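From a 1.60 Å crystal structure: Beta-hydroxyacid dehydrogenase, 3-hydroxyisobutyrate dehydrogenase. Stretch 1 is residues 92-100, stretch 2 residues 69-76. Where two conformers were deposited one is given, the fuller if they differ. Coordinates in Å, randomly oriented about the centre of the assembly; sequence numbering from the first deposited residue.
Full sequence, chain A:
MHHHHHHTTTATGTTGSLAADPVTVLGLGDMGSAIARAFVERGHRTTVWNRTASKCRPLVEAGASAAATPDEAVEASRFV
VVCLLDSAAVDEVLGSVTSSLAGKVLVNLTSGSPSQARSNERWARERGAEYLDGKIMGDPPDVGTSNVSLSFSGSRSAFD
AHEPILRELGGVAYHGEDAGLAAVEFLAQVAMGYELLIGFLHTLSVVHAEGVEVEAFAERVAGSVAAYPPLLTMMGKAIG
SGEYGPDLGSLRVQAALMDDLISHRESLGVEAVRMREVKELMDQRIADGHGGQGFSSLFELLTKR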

ATOM      1  N   GLU A  92       5.831   9.847 -19.008  1.00 23.30           N
ATOM      2  CA  GLU A  92       5.509  10.206 -20.384  1.00 24.96           C
ATOM      3  C   GLU A  92       4.442  11.293 -20.443  1.00 22.38           C
ATOM      4  O   GLU A  92       4.542  12.225 -21.250  1.00 23.85           O
ATOM      5  CB  GLU A  92       5.055   8.967 -21.155  1.00 26.61           C
ATOM      6  CG  GLU A  92       4.786   9.221 -22.628  1.00 29.30           C
ATOM      7  CD  GLU A  92       4.468   7.950 -23.389  1.00 36.22           C
ATOM      8  OE1 GLU A  92       4.436   6.871 -22.759  1.00 38.56           O
ATOM      9  OE2 GLU A  92       4.253   8.027 -24.616  1.00 39.11           O
ATOM     10  N   VAL A  93       3.417  11.196 -19.595  1.00 23.06           N
ATOM     11  CA  VAL A  93       2.318  12.156 -19.645  1.00 22.13           C
ATOM     12  C   VAL A  93       2.765  13.511 -19.109  1.00 22.99           C
ATOM     13  O   VAL A  93       2.550  14.550 -19.744  1.00 25.15           O
ATOM     14  CB  VAL A  93       1.098  11.616 -18.876  1.00 17.94           C
ATOM     15  CG1 VAL A  93       0.046  12.704 -18.710  1.00 18.21           C
ATOM     16  CG2 VAL A  93       0.514  10.414 -19.601  1.00 17.87           C
ATOM     17  N   LEU A  94       3.394  13.522 -17.933  1.00 23.89           N
ATOM     18  CA  LEU A  94       3.848  14.787 -17.363  1.00 26.37           C
ATOM     19  C   LEU A  94       4.978  15.399 -18.179  1.00 30.62           C
ATOM     20  O   LEU A  94       5.136  16.626 -18.193  1.00 32.03           O
ATOM     21  CB  LEU A  94       4.281  14.587 -15.912  1.00 25.18           C
ATOM     22  CG  LEU A  94       3.142  14.284 -14.936  1.00 25.65           C
ATOM     23  CD1 LEU A  94       3.666  14.190 -13.517  1.00 26.91           C
ATOM     24  CD2 LEU A  94       2.048  15.336 -15.042  1.00 23.81           C
ATOM     25  N   GLY A  95       5.770  14.572 -18.865  1.00 32.32           N
ATOM     26  CA  GLY A  95       6.803  15.094 -19.742  1.00 31.91           C
ATOM     27  C   GLY A  95       6.266  15.824 -20.953  1.00 30.60           C
ATOM     28  O   GLY A  95       6.972  16.663 -21.523  1.00 32.21           O
ATOM     29  N   SER A  96       5.033  15.527 -21.358  1.00 30.32           N
ATOM     30  CA  SER A  96       4.393  16.194 -22.484  1.00 30.93           C
ATOM     31  C   SER A  96       3.756  17.522 -22.100  1.00 31.06           C
ATOM     32  O   SER A  96       3.190  18.195 -22.969  1.00 31.21           O
ATOM     33  CB  SER A  96       3.333  15.276 -23.100  1.00 28.86           C
ATOM     34  OG  SER A  96       2.298  15.001 -22.170  1.00 27.71           O
ATOM     35  N   VAL A  97       3.832  17.911 -20.831  1.00 26.69           N
ATOM     36  CA  VAL A  97       3.222  19.152 -20.366  1.00 26.68           C
ATOM     37  C   VAL A  97       4.148  20.312 -20.708  1.00 26.65           C
ATOM     38  O   VAL A  97       5.324  20.314 -20.328  1.00 31.44           O
ATOM     39  CB  VAL A  97       2.938  19.094 -18.860  1.00 25.88           C
ATOM     40  CG1 VAL A  97       2.399  20.429 -18.367  1.00 24.40           C
ATOM     41  CG2 VAL A  97       1.961  17.970 -18.547  1.00 24.38           C
ATOM     42  N   THR A  98       3.622  21.298 -21.430  1.00 26.84           N
ATOM     43  CA  THR A  98       4.363  22.506 -21.760  1.00 28.82           C
ATOM     44  C   THR A  98       3.817  23.737 -21.052  1.00 28.42           C
ATOM     45  O   THR A  98       4.412  24.815 -21.162  1.00 30.25           O
ATOM     46  CB  THR A  98       4.360  22.735 -23.275  1.00 30.96           C
ATOM     47  OG1 THR A  98       3.045  23.106 -23.704  1.00 32.55           O
ATOM     48  CG2 THR A  98       4.783  21.467 -24.002  1.00 34.41           C
ATOM     49  N   SER A  99       2.710  23.607 -20.329  1.00 27.12           N
ATOM     50  CA  SER A  99       2.119  24.721 -19.609  0.72 25.17           C
ATOM     51  C   SER A  99       2.681  24.804 -18.193  1.00 21.02           C
ATOM     52  O   SER A  99       3.194  23.828 -17.640  1.00 20.87           O
ATOM     53  CB  SER A  99       0.597  24.583 -19.564  0.72 26.07           C
ATOM     54  OG  SER A  99       0.073  24.346 -20.859  0.72 27.29           O
ATOM     55  N   SER A 100       2.574  25.995 -17.610  1.00 16.29           N
ATOM     56  CA  SER A 100       3.075  26.217 -16.262  1.00 13.07           C
ATOM     57  C   SER A 100       2.249  25.443 -15.241  1.00 12.69           C
ATOM     58  O   SER A 100       1.018  25.404 -15.313  1.00 13.28           O
ATOM     59  CB  SER A 100       3.052  27.708 -15.928  1.00 13.64           C
ATOM     60  OG  SER A 100       3.329  27.930 -14.554  1.00 14.45           O
TER
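Stretch 2 69-76: TPDEAVEA

A carboxylate held at the start of a helix can gather the free amide groups of a chain that has just left helical geometry, and the packing of residues 69-76 on residues 92-100 is a compact example. Stretch 2 begins with T69 at the N-cap position, its OG1 accepting from E72 N at 3.1 Å, and is helical from P70 onward. Stretch 1 enters as the last part of a helix and continues as an irregular segment. The two backbones come nearest at V97 and D71, whose CA atoms lie 5.1 Å apart. Both stretches run in broadly the same direction, contacts advancing from V93-P70 to S99-E75.

Along stretch 1, E92 stays out of reach, whereas V93 places CG1 4.0 Å from P70 CG, beginning an apolar seam. L94 and G95 make no contact. S96 turns its hydroxyl back on its own stretch, OG donating to V93 O at a very short 2.5 Å, and the same OG lies 3.5 Å from P70 CG. Its carbonyl is served by a water, which donates to S96 O and accepts from D71 N, both at 3.0 Å, thus bridging the two backbones. V97 completes the seam: CG2 is 4.2 Å from P70 CB, and CG1 is 4.2 Å from V74 CG2.

At V97 psi opens to 124°, and the next two amides both converge on one carboxylate oxygen: T98 N donates to D71 OD1 at 2.6 Å and S99 N to D71 OD1 at 2.8 Å. The other oxygen is used as well, T98 OG1 donating to D71 OD2 at 2.6 Å. S99, whose CA-to-CB bond points toward stretch 2, extends the polar contact four residues beyond D71, its OG donating to E75 OE2 at 2.5 Å. The CA-to-CB bond of S100 points away, and the contact ends with S99.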

ATOM      1  N   THR A  69      -5.330  17.246 -24.789  1.00 18.09           N
ATOM      2  CA  THR A  69      -3.931  17.070 -24.417  1.00 17.43           C
ATOM      3  C   THR A  69      -3.790  17.202 -22.911  1.00 16.09           C
ATOM      4  O   THR A  69      -4.632  17.817 -22.250  1.00 13.67           O
ATOM      5  CB  THR A  69      -3.036  18.112 -25.103  1.00 20.00           C
ATOM      6  OG1 THR A  69      -3.385  19.423 -24.640  1.00 19.37           O
ATOM      7  CG2 THR A  69      -3.192  18.049 -26.614  1.00 21.70           C
ATOM      8  N   PRO A  70      -2.731  16.622 -22.332  1.00 15.46           N
ATOM      9  CA  PRO A  70      -2.463  16.872 -20.908  1.00 15.19           C
ATOM     10  C   PRO A  70      -2.278  18.343 -20.586  1.00 15.36           C
ATOM     11  O   PRO A  70      -2.644  18.773 -19.486  1.00 14.07           O
ATOM     12  CB  PRO A  70      -1.182  16.068 -20.647  1.00 12.94           C
ATOM     13  CG  PRO A  70      -1.204  14.988 -21.681  1.00 15.21           C
ATOM     14  CD  PRO A  70      -1.821  15.612 -22.900  1.00 17.49           C
ATOM     15  N   ASP A  71      -1.728  19.127 -21.517  1.00 19.36           N
ATOM     16  CA  ASP A  71      -1.607  20.565 -21.305  1.00 19.47           C
ATOM     17  C   ASP A  71      -2.976  21.204 -21.106  1.00 15.43           C
ATOM     18  O   ASP A  71      -3.193  21.953 -20.146  1.00 14.97           O
ATOM     19  CB  ASP A  71      -0.883  21.211 -22.487  1.00 25.34           C
ATOM     20  CG  ASP A  71       0.616  21.272 -22.289  1.00 31.86           C
ATOM     21  OD1 ASP A  71       1.054  21.455 -21.135  1.00 32.28           O
ATOM     22  OD2 ASP A  71       1.357  21.141 -23.286  1.00 35.57           O
ATOM     23  N   GLU A  72      -3.913  20.923 -22.015  1.00 15.96           N
ATOM     24  CA  GLU A  72      -5.267  21.446 -21.870  1.00 16.24           C
ATOM     25  C   GLU A  72      -5.911  20.974 -20.573  1.00 16.79           C
ATOM     26  O   GLU A  72      -6.670  21.722 -19.948  1.00 15.08           O
ATOM     27  CB  GLU A  72      -6.116  21.030 -23.073  1.00 20.17           C
ATOM     28  CG  GLU A  72      -7.576  21.447 -22.995  1.00 21.76           C
ATOM     29  CD  GLU A  72      -8.387  20.943 -24.175  1.00 20.98           C
ATOM     30  OE1 GLU A  72      -7.790  20.374 -25.111  1.00 22.78           O
ATOM     31  OE2 GLU A  72      -9.625  21.112 -24.162  1.00 25.03           O
ATOM     32  N   ALA A  73      -5.606  19.749 -20.145  1.00 13.24           N
ATOM     33  CA  ALA A  73      -6.222  19.219 -18.934  1.00 11.32           C
ATOM     34  C   ALA A  73      -5.712  19.942 -17.692  1.00  9.71           C
ATOM     35  O   ALA A  73      -6.502  20.333 -16.824  1.00  9.43           O
ATOM     36  CB  ALA A  73      -5.967  17.715 -18.833  1.00 11.25           C
ATOM     37  N   VAL A  74      -4.394  20.137 -17.590  1.00 11.58           N
ATOM     38  CA  VAL A  74      -3.849  20.764 -16.388  1.00 10.23           C
ATOM     39  C   VAL A  74      -4.193  22.248 -16.343  1.00 12.54           C
ATOM     40  O   VAL A  74      -4.279  22.837 -15.258  1.00 12.30           O
ATOM     41  CB  VAL A  74      -2.329  20.533 -16.287  1.00 11.58           C
ATOM     42  CG1 VAL A  74      -2.013  19.044 -16.258  1.00 13.03           C
ATOM     43  CG2 VAL A  74      -1.592  21.230 -17.423  1.00 14.24           C
ATOM     44  N   GLU A  75      -4.403  22.878 -17.501  1.00 12.26           N
ATOM     45  CA  GLU A  75      -4.772  24.288 -17.523  1.00 13.04           C
ATOM     46  C   GLU A  75      -6.173  24.540 -16.984  1.00 15.74           C
ATOM     47  O   GLU A  75      -6.518  25.696 -16.717  1.00 17.29           O
ATOM     48  CB  GLU A  75      -4.660  24.838 -18.947  1.00 15.77           C
ATOM     49  CG  GLU A  75      -3.230  25.033 -19.414  1.00 18.56           C
ATOM     50  CD  GLU A  75      -3.136  25.390 -20.884  1.00 24.22           C
ATOM     51  OE1 GLU A  75      -4.176  25.367 -21.575  1.00 26.34           O
ATOM     52  OE2 GLU A  75      -2.017  25.690 -21.350  1.00 28.32           O
ATOM     53  N   ALA A  76      -6.979  23.495 -16.806  1.00 11.69           N
ATOM     54  CA  ALA A  76      -8.363  23.675 -16.393  1.00 11.68           C
ATOM     55  C   ALA A  76      -8.533  23.799 -14.884  1.00 16.22           C
ATOM     56  O   ALA A  76      -9.564  24.315 -14.439  1.00 17.41           O
ATOM     57  CB  ALA A  76      -9.213  22.509 -16.901  1.00 13.48           C
TER
HETATM   58  O   HOH W   1       0.222  18.197 -23.630  1.00 29.02           O